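Local coordinates for sorbitol dehydrogenase (Gluconobacter oxydans, PDB 5ITG), which probably oxidises D-sorbitol to L-sorbose with a nicotinamide cofactor, as a Rossmann-fold member of the mannitol dehydrogenase family, at residues E170-R175 with A214-E219; V197-F202 with A221-G226. All coordinates share one frame; numbering follows the deposited sequence.

Contact 1 of 2, residues E170-R175 with A214-E219; sequences EALRRR and AKWIEE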
ATOM      1  N   GLU A 170      23.095  -1.955 -13.551  1.00 23.79           N
ATOM      2  CA  GLU A 170      24.539  -1.739 -13.656  1.00 23.71           C
ATOM      3  C   GLU A 170      25.229  -2.396 -12.459  1.00 25.76           C
ATOM      4  O   GLU A 170      26.300  -2.990 -12.596  1.00 23.90           O
ATOM      5  CB  GLU A 170      24.863  -0.240 -13.699  1.00 25.99           C
ATOM      6  CG  GLU A 170      26.352   0.095 -13.634  1.00 25.81           C
ATOM      7  CD  GLU A 170      27.159  -0.408 -14.835  1.00 28.71           C
ATOM      8  OE1 GLU A 170      26.588  -1.031 -15.759  1.00 28.09           O
ATOM      9  OE2 GLU A 170      28.384  -0.173 -14.849  1.00 28.79           O
ATOM     10  N   ALA A 171      24.616  -2.298 -11.281  1.00 24.10           N
ATOM     11  CA  ALA A 171      25.202  -2.914 -10.093  1.00 22.56           C
ATOM     12  C   ALA A 171      25.263  -4.433 -10.275  1.00 22.76           C
ATOM     13  O   ALA A 171      26.266  -5.075  -9.943  1.00 21.68           O
ATOM     14  CB  ALA A 171      24.379  -2.561  -8.852  1.00 23.81           C
ATOM     15  N   LEU A 172      24.188  -5.007 -10.808  1.00 21.48           N
ATOM     16  CA  LEU A 172      24.142  -6.446 -11.032  1.00 21.66           C
ATOM     17  C   LEU A 172      25.184  -6.871 -12.066  1.00 22.50           C
ATOM     18  O   LEU A 172      25.810  -7.922 -11.931  1.00 21.91           O
ATOM     19  CB  LEU A 172      22.737  -6.862 -11.475  1.00 21.38           C
ATOM     20  CG  LEU A 172      21.706  -6.812 -10.338  1.00 22.13           C
ATOM     21  CD1 LEU A 172      20.298  -6.926 -10.883  1.00 19.85           C
ATOM     22  CD2 LEU A 172      22.004  -7.936  -9.350  1.00 21.69           C
ATOM     23  N   ARG A 173      25.385  -6.047 -13.088  1.00 22.90           N
ATOM     24  CA  ARG A 173      26.373  -6.362 -14.116  1.00 25.45           C
ATOM     25  C   ARG A 173      27.756  -6.449 -13.477  1.00 26.49           C
ATOM     26  O   ARG A 173      28.486  -7.429 -13.659  1.00 27.62           O
ATOM     27  CB  ARG A 173      26.387  -5.284 -15.205  1.00 25.44           C
ATOM     28  CG  ARG A 173      27.331  -5.598 -16.365  1.00 29.57           C
ATOM     29  CD  ARG A 173      27.495  -4.422 -17.316  1.00 33.56           C
ATOM     30  NE  ARG A 173      28.213  -3.304 -16.703  1.00 37.76           N
ATOM     31  CZ  ARG A 173      29.466  -3.367 -16.256  1.00 40.37           C
ATOM     32  NH1 ARG A 173      30.155  -4.498 -16.347  1.00 40.53           N
ATOM     33  NH2 ARG A 173      30.036  -2.296 -15.716  1.00 40.17           N
ATOM     34  N   ARG A 174      28.109  -5.418 -12.714  1.00 26.40           N
ATOM     35  CA  ARG A 174      29.408  -5.369 -12.057  1.00 24.91           C
ATOM     36  C   ARG A 174      29.624  -6.528 -11.096  1.00 25.02           C
ATOM     37  O   ARG A 174      30.716  -7.111 -11.056  1.00 22.10           O
ATOM     38  CB  ARG A 174      29.579  -4.033 -11.329  1.00 26.04           C
ATOM     39  CG  ARG A 174      29.558  -2.843 -12.276  1.00 25.89           C
ATOM     40  CD  ARG A 174      29.942  -1.554 -11.582  1.00 25.37           C
ATOM     41  NE  ARG A 174      29.812  -0.419 -12.484  1.00 24.55           N
ATOM     42  CZ  ARG A 174      30.108   0.834 -12.158  1.00 24.77           C
ATOM     43  NH1 ARG A 174      30.559   1.117 -10.943  1.00 23.45           N
ATOM     44  NH2 ARG A 174      29.948   1.805 -13.050  1.00 26.10           N
ATOM     45  N   ARG A 175      28.589  -6.870 -10.332  1.00 23.78           N
ATOM     46  CA  ARG A 175      28.684  -7.977  -9.389  1.00 23.46           C
ATOM     47  C   ARG A 175      28.961  -9.257 -10.179  1.00 24.28           C
ATOM     48  O   ARG A 175      29.808 -10.066  -9.800  1.00 23.54           O
ATOM     49  CB  ARG A 175      27.380  -8.111  -8.576  1.00 23.64           C
ATOM     50  CG  ARG A 175      27.112  -6.929  -7.626  1.00 24.24           C
ATOM     51  CD  ARG A 175      25.719  -6.991  -6.952  1.00 21.89           C
ATOM     52  NE  ARG A 175      25.623  -8.036  -5.932  1.00 24.05           N
ATOM     53  CZ  ARG A 175      25.687  -7.828  -4.618  1.00 22.76           C
ATOM     54  NH1 ARG A 175      25.839  -6.604  -4.132  1.00 25.16           N
ATOM     55  NH2 ARG A 175      25.621  -8.858  -3.783  1.00 24.71           N
ATOM     56  N   ALA A 214      20.557  -9.710 -19.091  1.00 26.97           N
ATOM     57  CA  ALA A 214      19.189  -9.944 -18.638  1.00 27.45           C
ATOM     58  C   ALA A 214      19.017 -11.418 -18.310  1.00 27.74           C
ATOM     59  O   ALA A 214      18.353 -11.777 -17.336  1.00 26.42           O
ATOM     60  CB  ALA A 214      18.200  -9.527 -19.714  1.00 26.02           C
ATOM     61  N   LYS A 215      19.625 -12.269 -19.131  1.00 27.34           N
ATOM     62  CA  LYS A 215      19.551 -13.707 -18.918  1.00 28.40           C
ATOM     63  C   LYS A 215      20.120 -14.049 -17.547  1.00 26.81           C
ATOM     64  O   LYS A 215      19.508 -14.796 -16.780  1.00 27.50           O
ATOM     65  CB  LYS A 215      20.334 -14.450 -20.006  1.00 29.91           C
ATOM     66  CG  LYS A 215      20.383 -15.956 -19.806  1.00 33.64           C
ATOM     67  CD  LYS A 215      21.271 -16.637 -20.843  1.00 35.51           C
ATOM     68  CE  LYS A 215      21.337 -18.139 -20.604  1.00 37.13           C
ATOM     69  NZ  LYS A 215      19.985 -18.777 -20.632  1.00 40.24           N
ATOM     70  N   TRP A 216      21.290 -13.489 -17.240  1.00 26.26           N
ATOM     71  CA  TRP A 216      21.948 -13.730 -15.961  1.00 25.29           C
ATOM     72  C   TRP A 216      21.096 -13.260 -14.784  1.00 25.24           C
ATOM     73  O   TRP A 216      20.956 -13.970 -13.787  1.00 25.31           O
ATOM     74  CB  TRP A 216      23.301 -13.010 -15.891  1.00 24.32           C
ATOM     75  CG  TRP A 216      24.067 -13.351 -14.642  1.00 23.71           C
ATOM     76  CD1 TRP A 216      24.746 -14.511 -14.389  1.00 24.84           C
ATOM     77  CD2 TRP A 216      24.163 -12.565 -13.445  1.00 25.26           C
ATOM     78  NE1 TRP A 216      25.253 -14.498 -13.112  1.00 23.14           N
ATOM     79  CE2 TRP A 216      24.912 -13.316 -12.511  1.00 24.81           C
ATOM     80  CE3 TRP A 216      23.688 -11.300 -13.070  1.00 24.09           C
ATOM     81  CZ2 TRP A 216      25.197 -12.844 -11.225  1.00 25.29           C
ATOM     82  CZ3 TRP A 216      23.973 -10.833 -11.793  1.00 24.35           C
ATOM     83  CH2 TRP A 216      24.720 -11.604 -10.886  1.00 24.49           C
ATOM     84  N   ILE A 217      20.540 -12.057 -14.893  1.00 24.27           N
ATOM     85  CA  ILE A 217      19.723 -11.526 -13.808  1.00 23.93           C
ATOM     86  C   ILE A 217      18.468 -12.376 -13.612  1.00 23.84           C
ATOM     87  O   ILE A 217      18.101 -12.713 -12.485  1.00 22.98           O
ATOM     88  CB  ILE A 217      19.323 -10.057 -14.071  1.00 21.31           C
ATOM     89  CG1 ILE A 217      20.580  -9.182 -14.133  1.00 21.04           C
ATOM     90  CG2 ILE A 217      18.405  -9.567 -12.960  1.00 18.92           C
ATOM     91  CD1 ILE A 217      20.314  -7.706 -14.419  1.00 21.37           C
ATOM     92  N   GLU A 218      17.832 -12.735 -14.719  1.00 24.47           N
ATOM     93  CA  GLU A 218      16.624 -13.549 -14.680  1.00 26.31           C
ATOM     94  C   GLU A 218      16.889 -14.861 -13.945  1.00 26.23           C
ATOM     95  O   GLU A 218      16.032 -15.360 -13.219  1.00 24.34           O
ATOM     96  CB  GLU A 218      16.154 -13.834 -16.113  1.00 30.75           C
ATOM     97  CG  GLU A 218      14.750 -14.425 -16.253  1.00 37.02           C
ATOM     98  CD  GLU A 218      14.654 -15.869 -15.779  1.00 41.95           C
ATOM     99  OE1 GLU A 218      15.474 -16.706 -16.227  1.00 44.77           O
ATOM    100  OE2 GLU A 218      13.747 -16.171 -14.972  1.00 43.21           O
ATOM    101  N   GLU A 219      18.088 -15.406 -14.116  1.00 26.61           N
ATOM    102  CA  GLU A 219      18.440 -16.675 -13.493  1.00 27.45           C
ATOM    103  C   GLU A 219      18.984 -16.600 -12.076  1.00 25.77           C
ATOM    104  O   GLU A 219      18.775 -17.517 -11.292  1.00 25.72           O
ATOM    105  CB  GLU A 219      19.459 -17.411 -14.366  1.00 31.48           C
ATOM    106  CG  GLU A 219      18.985 -17.657 -15.786  1.00 37.38           C
ATOM    107  CD  GLU A 219      20.029 -18.351 -16.636  1.00 40.41           C
ATOM    108  OE1 GLU A 219      21.121 -17.773 -16.827  1.00 43.45           O
ATOM    109  OE2 GLU A 219      19.760 -19.473 -17.114  1.00 43.17           O
TER
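Two helices of the Rossmann domain pack here through one leucine, one tryptophan and one isoleucine: L172 meets W216 and I217. No hydrogen bond crosses; the side chains meet by apolar contact, and a backbone carbonyl lies against the indole. The closest backbone approach is L172 to I217, CA to CA 7.3 Å. The two side chains cross at about a right angle and touch by their methyl ends, L172 CD1 to I217 CD1 at 3.6 Å. The isoleucine CG2 also lies against L172 CD1. I217 CG1 is anti to its own carbonyl carbon (chi1 -63°), which carries CD1 across to the leucine. W216 reaches over with the six-membered end of its indole. Its CZ3 lies 3.4 Å from the carbonyl L172 O, which approaches the ring obliquely. The same CZ3 is 4.2 Å from L172 CB.

E170 is salt-bridged to R173 and R174, about one turn further along the same helix. R173 grips E170 side-on: NE gives its hydrogen to OE1 at 2.9 Å and NH2 to OE2 at 2.8 Å. Both nitrogens come from above the carboxylate plane. R174 NE adds a further hydrogen bond to E170 OE2 at 2.8 Å, from the same face of that plane. E170 OE2 thus accepts from two arginines, which should fix the rotation of the buried carboxylate and is likely to keep it ionised.

R173 also pairs with D177, and W216 stacks on W176 of helix 164-177. E170, A171 and R174 touch helix 111-119, while I217 also packs on L203 of helix 194-209.

Contact 2 of 2, residues V197-F202 with A221-G226; sequences VARKAF and ATFPNG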
ATOM      1  N   VAL A 197       5.939  -6.902 -11.200  1.00 17.30           N
ATOM      2  CA  VAL A 197       6.060  -5.573 -11.795  1.00 18.80           C
ATOM      3  C   VAL A 197       7.539  -5.195 -11.836  1.00 20.10           C
ATOM      4  O   VAL A 197       8.056  -4.778 -12.873  1.00 22.73           O
ATOM      5  CB  VAL A 197       5.292  -4.513 -10.975  1.00 20.75           C
ATOM      6  CG1 VAL A 197       5.584  -3.116 -11.520  1.00 19.94           C
ATOM      7  CG2 VAL A 197       3.790  -4.806 -11.034  1.00 22.11           C
ATOM      8  N   ALA A 198       8.212  -5.345 -10.699  1.00 18.84           N
ATOM      9  CA  ALA A 198       9.631  -5.045 -10.596  1.00 19.14           C
ATOM     10  C   ALA A 198      10.431  -5.872 -11.616  1.00 19.39           C
ATOM     11  O   ALA A 198      11.304  -5.344 -12.311  1.00 16.78           O
ATOM     12  CB  ALA A 198      10.113  -5.342  -9.185  1.00 18.53           C
ATOM     13  N   ARG A 199      10.122  -7.164 -11.710  1.00 20.66           N
ATOM     14  CA  ARG A 199      10.814  -8.048 -12.643  1.00 20.83           C
ATOM     15  C   ARG A 199      10.689  -7.543 -14.082  1.00 20.57           C
ATOM     16  O   ARG A 199      11.671  -7.521 -14.829  1.00 21.29           O
ATOM     17  CB  ARG A 199      10.262  -9.473 -12.534  1.00 23.76           C
ATOM     18  CG  ARG A 199      10.896 -10.462 -13.507  1.00 28.31           C
ATOM     19  CD  ARG A 199      10.481 -11.894 -13.204  1.00 33.38           C
ATOM     20  NE  ARG A 199       9.042 -12.081 -13.334  1.00 37.61           N
ATOM     21  CZ  ARG A 199       8.390 -13.190 -12.991  1.00 39.75           C
ATOM     22  NH1 ARG A 199       9.050 -14.227 -12.488  1.00 41.08           N
ATOM     23  NH2 ARG A 199       7.076 -13.260 -13.152  1.00 38.87           N
ATOM     24  N   LYS A 200       9.486  -7.125 -14.463  1.00 19.98           N
ATOM     25  CA  LYS A 200       9.243  -6.616 -15.810  1.00 21.00           C
ATOM     26  C   LYS A 200      10.064  -5.354 -16.094  1.00 21.52           C
ATOM     27  O   LYS A 200      10.646  -5.204 -17.170  1.00 23.06           O
ATOM     28  CB  LYS A 200       7.756  -6.296 -15.993  1.00 23.68           C
ATOM     29  CG  LYS A 200       7.423  -5.671 -17.344  1.00 26.46           C
ATOM     30  CD  LYS A 200       5.980  -5.204 -17.405  1.00 31.16           C
ATOM     31  CE  LYS A 200       5.008  -6.367 -17.315  1.00 31.95           C
ATOM     32  NZ  LYS A 200       3.596  -5.878 -17.336  1.00 34.39           N
ATOM     33  N   ALA A 201      10.107  -4.451 -15.124  1.00 20.64           N
ATOM     34  CA  ALA A 201      10.836  -3.198 -15.278  1.00 21.54           C
ATOM     35  C   ALA A 201      12.349  -3.397 -15.327  1.00 22.03           C
ATOM     36  O   ALA A 201      13.018  -2.923 -16.250  1.00 20.51           O
ATOM     37  CB  ALA A 201      10.467  -2.249 -14.145  1.00 21.48           C
ATOM     38  N   PHE A 202      12.894  -4.103 -14.339  1.00 20.65           N
ATOM     39  CA  PHE A 202      14.332  -4.331 -14.303  1.00 21.29           C
ATOM     40  C   PHE A 202      14.870  -5.231 -15.417  1.00 21.44           C
ATOM     41  O   PHE A 202      15.975  -5.006 -15.909  1.00 21.62           O
ATOM     42  CB  PHE A 202      14.740  -4.847 -12.926  1.00 19.89           C
ATOM     43  CG  PHE A 202      14.641  -3.803 -11.862  1.00 19.93           C
ATOM     44  CD1 PHE A 202      15.529  -2.727 -11.842  1.00 17.02           C
ATOM     45  CD2 PHE A 202      13.617  -3.845 -10.920  1.00 19.51           C
ATOM     46  CE1 PHE A 202      15.393  -1.710 -10.904  1.00 14.19           C
ATOM     47  CE2 PHE A 202      13.473  -2.834  -9.979  1.00 20.87           C
ATOM     48  CZ  PHE A 202      14.363  -1.761  -9.970  1.00 19.72           C
ATOM     49  N   ALA A 221      19.030 -13.375  -9.921  1.00 24.96           N
ATOM     50  CA  ALA A 221      18.352 -12.436  -9.040  1.00 23.00           C
ATOM     51  C   ALA A 221      16.970 -13.010  -8.761  1.00 22.53           C
ATOM     52  O   ALA A 221      16.553 -13.977  -9.399  1.00 24.49           O
ATOM     53  CB  ALA A 221      18.229 -11.076  -9.719  1.00 23.17           C
ATOM     54  N   THR A 222      16.263 -12.430  -7.799  1.00 23.15           N
ATOM     55  CA  THR A 222      14.912 -12.881  -7.481  1.00 20.73           C
ATOM     56  C   THR A 222      14.062 -11.630  -7.301  1.00 20.54           C
ATOM     57  O   THR A 222      14.589 -10.570  -6.934  1.00 18.74           O
ATOM     58  CB  THR A 222      14.866 -13.742  -6.180  1.00 21.46           C
ATOM     59  OG1 THR A 222      15.315 -12.963  -5.064  1.00 20.32           O
ATOM     60  CG2 THR A 222      15.751 -14.985  -6.325  1.00 22.16           C
ATOM     61  N   PHE A 223      12.762 -11.753  -7.575  1.00 19.03           N
ATOM     62  CA  PHE A 223      11.813 -10.638  -7.460  1.00 19.86           C
ATOM     63  C   PHE A 223      10.550 -11.110  -6.726  1.00 18.10           C
ATOM     64  O   PHE A 223       9.461 -11.164  -7.311  1.00 17.72           O
ATOM     65  CB  PHE A 223      11.409 -10.128  -8.850  1.00 19.87           C
ATOM     66  CG  PHE A 223      12.567  -9.697  -9.712  1.00 21.24           C
ATOM     67  CD1 PHE A 223      13.341 -10.636 -10.389  1.00 21.25           C
ATOM     68  CD2 PHE A 223      12.883  -8.346  -9.845  1.00 21.47           C
ATOM     69  CE1 PHE A 223      14.416 -10.237 -11.188  1.00 22.74           C
ATOM     70  CE2 PHE A 223      13.955  -7.936 -10.641  1.00 20.42           C
ATOM     71  CZ  PHE A 223      14.723  -8.884 -11.314  1.00 20.37           C
ATOM     72  N   PRO A 224      10.676 -11.421  -5.426  1.00 17.36           N
ATOM     73  CA  PRO A 224       9.521 -11.892  -4.664  1.00 17.84           C
ATOM     74  C   PRO A 224       8.392 -10.888  -4.598  1.00 16.17           C
ATOM     75  O   PRO A 224       8.622  -9.679  -4.542  1.00 16.35           O
ATOM     76  CB  PRO A 224      10.112 -12.178  -3.285  1.00 16.70           C
ATOM     77  CG  PRO A 224      11.151 -11.093  -3.158  1.00 17.73           C
ATOM     78  CD  PRO A 224      11.814 -11.140  -4.529  1.00 17.73           C
ATOM     79  N   ASN A 225       7.168 -11.403  -4.612  1.00 15.57           N
ATOM     80  CA  ASN A 225       5.989 -10.551  -4.493  1.00 14.62           C
ATOM     81  C   ASN A 225       5.705 -10.441  -3.001  1.00 15.88           C
ATOM     82  O   ASN A 225       5.957 -11.381  -2.236  1.00 16.20           O
ATOM     83  CB  ASN A 225       4.779 -11.190  -5.165  1.00 14.21           C
ATOM     84  CG  ASN A 225       4.894 -11.225  -6.666  1.00 17.35           C
ATOM     85  OD1 ASN A 225       4.904 -10.188  -7.328  1.00 15.19           O
ATOM     86  ND2 ASN A 225       4.969 -12.426  -7.218  1.00 20.11           N
ATOM     87  N   GLY A 226       5.178  -9.300  -2.591  1.00 14.57           N
ATOM     88  CA  GLY A 226       4.854  -9.118  -1.194  1.00 14.78           C
ATOM     89  C   GLY A 226       3.583  -8.309  -1.060  1.00 15.95           C
ATOM     90  O   GLY A 226       3.272  -7.476  -1.913  1.00 16.71           O
TER
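Residues 221-226, the loop after helix 211-220 and the first residue of strand 226-228, pass beside helix 194-209 in a largely extended course, with R199 and F223 nearest at 5.9 Å between CA atoms. F223 does most of the touching. Its CG is anti to the carbonyl carbon (chi1 -57°), and the ring is laid against the helix backbone. R199 CA sits over one face in a CH-pi contact, 3.8 Å from the ring centroid and 22° off the normal. R199 CB adds to this, 3.7 Å from F223 CG, before the chain bends at chi3 and leads its guanidinium away. A198 CB approaches F223 CD2 at 4.1 Å. F202 CB meets F223 CE2 at 3.9 Å, the two side chains crossing obliquely.

Both segments belong to the Rossmann domain, and strand 226-228 enters a small three-stranded sheet. F223 and F202 also both touch V185 of strand 184-187, part of the larger sheet. Cutting F223 back to an alanine is likely to leave R199 CA without an aromatic face and open a gap beside A198 and F202. N225 OD1 accepts from N196 N and G226 N donates to N194 OD1, both at the start of helix 194-209.

In the fold
The centres of contacts 1 and 2 lie 13 Å apart, on the same side of the chain's centre. Their segments alternate along the chain: 170-175, 197-202, 214-219, then 221-226. Helix 164-177 comes first, then strand 184-187, helix 194-209, helix 211-220 and the loop to strand 226-228. The two contacts touch through I217 CG2 and F223 CZ, at 4.1 Å. Contact 1 joins helix 211-220 to the earlier helix 164-177. Contact 2 brings the loop that follows it back onto helix 194-209. F202 and F223 of contact 2 also reach V185 of strand 184-187. All four segments belong to the Rossmann domain of the mannitol dehydrogenase family.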